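Local coordinates for protein type II restriction enzyme NgoMIV (Neisseria gonorrhoeae, PDB 1FIU) that cuts double-stranded DNA at 5'-GCCGGC-3' after the first G, working as a magnesium-dependent homotetramer, at residues T38-I43 with I252-Y258. Residues are numbered along the deposited sequence; the frame is centred on the assembly and turned at random.
Sequences TRSFNI and ILQSLNY
A Schellman motif ends helix 246-256 of this PD-(D/E)XK-clan endonuclease: Asn257 takes positive phi (53°), its N donates a hydrogen bond to Gln254 O (3.2 Å), and Tyr258 N reaches back weakly to Leu253 O. The turn places Tyr258 at the N-cap of helix 259-270, with CA-CB directed toward the first turns of helix 38-50. The axes of 38-43 and 252-256 run at 115°, 11.1 Å apart at closest. Tyr258 (chi1 m), just beyond the second helix, lays its ring against the first; its CA is 8.3 Å from Arg39 CA. Arg39 (m, t, t) extends across one ring face, its CG 4.1 Å from the ring centroid in a CH-pi contact. Ile43 (m, t) meets the ring edge, CG1 to Tyr258 CE1 3.8 Å, while its CD1 packs on Leu253 CD2 at 3.8 Å; Leu253 also touches Leu262 and Phe265, tying the contact to helix 259-270. Near the Ile43-Ile252 CA approach of 6.3 Å, Ile252 CG2 lies 4.0 Å from Ile43 CA. At the ring's tip, Asn42 ND2 donates a hydrogen bond to Tyr258 OH, 3.2 Å away.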
loop_
_atom_site.group_PDB
_atom_site.type_symbol
_atom_site.label_atom_id
_atom_site.label_comp_id
_atom_site.label_asym_id
_atom_site.label_seq_id
_atom_site.Cartn_x
_atom_site.Cartn_y
_atom_site.Cartn_z
ATOM N N THR I 38 1.392 28.450 -23.928
ATOM C CA THR I 38 1.346 29.886 -23.634
ATOM C C THR I 38 1.529 30.189 -22.154
ATOM O O THR I 38 2.329 31.051 -21.777
ATOM C CB THR I 38 -0.011 30.516 -24.089
ATOM O OG1 THR I 38 -0.171 30.343 -25.504
ATOM C CG2 THR I 38 -0.065 32.010 -23.767
ATOM N N ARG I 39 0.777 29.497 -21.301
ATOM C CA ARG I 39 0.893 29.785 -19.885
ATOM C C ARG I 39 2.261 29.369 -19.325
ATOM O O ARG I 39 2.834 30.098 -18.515
ATOM C CB ARG I 39 -0.271 29.142 -19.116
ATOM C CG ARG I 39 -1.644 29.766 -19.473
ATOM C CD ARG I 39 -2.757 29.238 -18.579
ATOM N NE ARG I 39 -4.046 29.871 -18.852
ATOM C CZ ARG I 39 -4.794 29.625 -19.926
ATOM N NH1 ARG I 39 -4.389 28.752 -20.844
ATOM N NH2 ARG I 39 -5.957 30.249 -20.077
ATOM N N SER I 40 2.787 28.217 -19.745
ATOM C CA SER I 40 4.111 27.801 -19.263
ATOM C C SER I 40 5.158 28.841 -19.673
ATOM O O SER I 40 5.973 29.286 -18.859
ATOM C CB SER I 40 4.498 26.435 -19.840
ATOM O OG SER I 40 5.772 25.998 -19.353
ATOM N N PHE I 41 5.122 29.218 -20.951
ATOM C CA PHE I 41 6.028 30.223 -21.508
ATOM C C PHE I 41 5.987 31.520 -20.706
ATOM O O PHE I 41 7.028 32.033 -20.296
ATOM C CB PHE I 41 5.619 30.513 -22.966
ATOM C CG PHE I 41 6.457 31.571 -23.636
ATOM C CD1 PHE I 41 7.509 31.210 -24.471
ATOM C CD2 PHE I 41 6.190 32.926 -23.426
ATOM C CE1 PHE I 41 8.292 32.187 -25.095
ATOM C CE2 PHE I 41 6.972 33.913 -24.042
ATOM C CZ PHE I 41 8.021 33.535 -24.879
ATOM N N ASN I 42 4.785 32.053 -20.485
ATOM C CA ASN I 42 4.645 33.304 -19.743
ATOM C C ASN I 42 4.967 33.224 -18.259
ATOM O O ASN I 42 5.532 34.168 -17.688
ATOM C CB ASN I 42 3.241 33.889 -19.922
ATOM C CG ASN I 42 2.992 34.333 -21.340
ATOM O OD1 ASN I 42 3.877 34.905 -21.974
ATOM N ND2 ASN I 42 1.793 34.079 -21.848
ATOM N N ILE I 43 4.597 32.117 -17.621
ATOM C CA ILE I 43 4.891 31.966 -16.202
ATOM C C ILE I 43 6.410 31.890 -16.013
ATOM O O ILE I 43 6.970 32.591 -15.181
ATOM C CB ILE I 43 4.216 30.693 -15.600
ATOM C CG1 ILE I 43 2.690 30.872 -15.564
ATOM C CG2 ILE I 43 4.718 30.462 -14.169
ATOM C CD1 ILE I 43 1.962 29.583 -15.223
ATOM N N ILE I 252 3.677 35.948 -10.205
ATOM C CA ILE I 252 3.342 35.963 -11.630
ATOM C C ILE I 252 1.915 35.511 -11.871
ATOM O O ILE I 252 1.197 36.124 -12.669
ATOM C CB ILE I 252 4.326 35.120 -12.468
ATOM C CG1 ILE I 252 5.724 35.729 -12.335
ATOM C CG2 ILE I 252 3.932 35.137 -13.961
ATOM C CD1 ILE I 252 5.773 37.232 -12.709
ATOM N N LEU I 253 1.484 34.453 -11.180
ATOM C CA LEU I 253 0.111 33.993 -11.342
ATOM C C LEU I 253 -0.853 35.123 -10.969
ATOM O O LEU I 253 -1.849 35.341 -11.660
ATOM C CB LEU I 253 -0.166 32.781 -10.453
ATOM C CG LEU I 253 0.651 31.530 -10.818
ATOM C CD1 LEU I 253 0.431 30.462 -9.747
ATOM C CD2 LEU I 253 0.248 30.980 -12.169
ATOM N N GLN I 254 -0.565 35.830 -9.883
ATOM C CA GLN I 254 -1.435 36.929 -9.456
ATOM C C GLN I 254 -1.429 38.055 -10.473
ATOM O O GLN I 254 -2.490 38.581 -10.830
ATOM C CB GLN I 254 -0.989 37.456 -8.095
ATOM C CG GLN I 254 -1.270 36.487 -6.941
ATOM C CD GLN I 254 -2.726 36.541 -6.467
ATOM O OE1 GLN I 254 -3.597 37.118 -7.134
ATOM N NE2 GLN I 254 -2.994 35.935 -5.311
ATOM N N SER I 255 -0.243 38.425 -10.941
ATOM C CA SER I 255 -0.106 39.512 -11.916
ATOM C C SER I 255 -0.876 39.263 -13.200
ATOM O O SER I 255 -1.580 40.161 -13.683
ATOM C CB SER I 255 1.370 39.734 -12.254
ATOM O OG SER I 255 2.030 40.317 -11.151
ATOM N N LEU I 256 -0.724 38.067 -13.767
ATOM C CA LEU I 256 -1.403 37.695 -15.017
ATOM C C LEU I 256 -2.859 37.258 -14.856
ATOM O O LEU I 256 -3.545 36.997 -15.846
ATOM C CB LEU I 256 -0.632 36.578 -15.729
ATOM C CG LEU I 256 0.843 36.898 -16.000
ATOM C CD1 LEU I 256 1.491 35.759 -16.769
ATOM C CD2 LEU I 256 0.940 38.202 -16.798
ATOM N N ASN I 257 -3.336 37.180 -13.619
ATOM C CA ASN I 257 -4.705 36.758 -13.352
ATOM C C ASN I 257 -5.052 35.416 -14.010
ATOM O O ASN I 257 -6.092 35.282 -14.662
ATOM C CB ASN I 257 -5.722 37.845 -13.785
ATOM C CG ASN I 257 -5.641 39.109 -12.930
ATOM O OD1 ASN I 257 -5.593 39.039 -11.699
ATOM N ND2 ASN I 257 -5.639 40.274 -13.578
ATOM N N TYR I 258 -4.177 34.418 -13.850
ATOM C CA TYR I 258 -4.437 33.077 -14.384
ATOM C C TYR I 258 -5.208 32.418 -13.242
ATOM O O TYR I 258 -4.642 31.711 -12.403
ATOM C CB TYR I 258 -3.136 32.306 -14.632
ATOM C CG TYR I 258 -2.343 32.721 -15.855
ATOM C CD1 TYR I 258 -1.106 32.134 -16.121
ATOM C CD2 TYR I 258 -2.837 33.659 -16.767
ATOM C CE1 TYR I 258 -0.376 32.454 -17.253
ATOM C CE2 TYR I 258 -2.105 33.991 -17.923
ATOM C CZ TYR I 258 -0.879 33.375 -18.154
ATOM O OH TYR I 258 -0.153 33.634 -19.294
#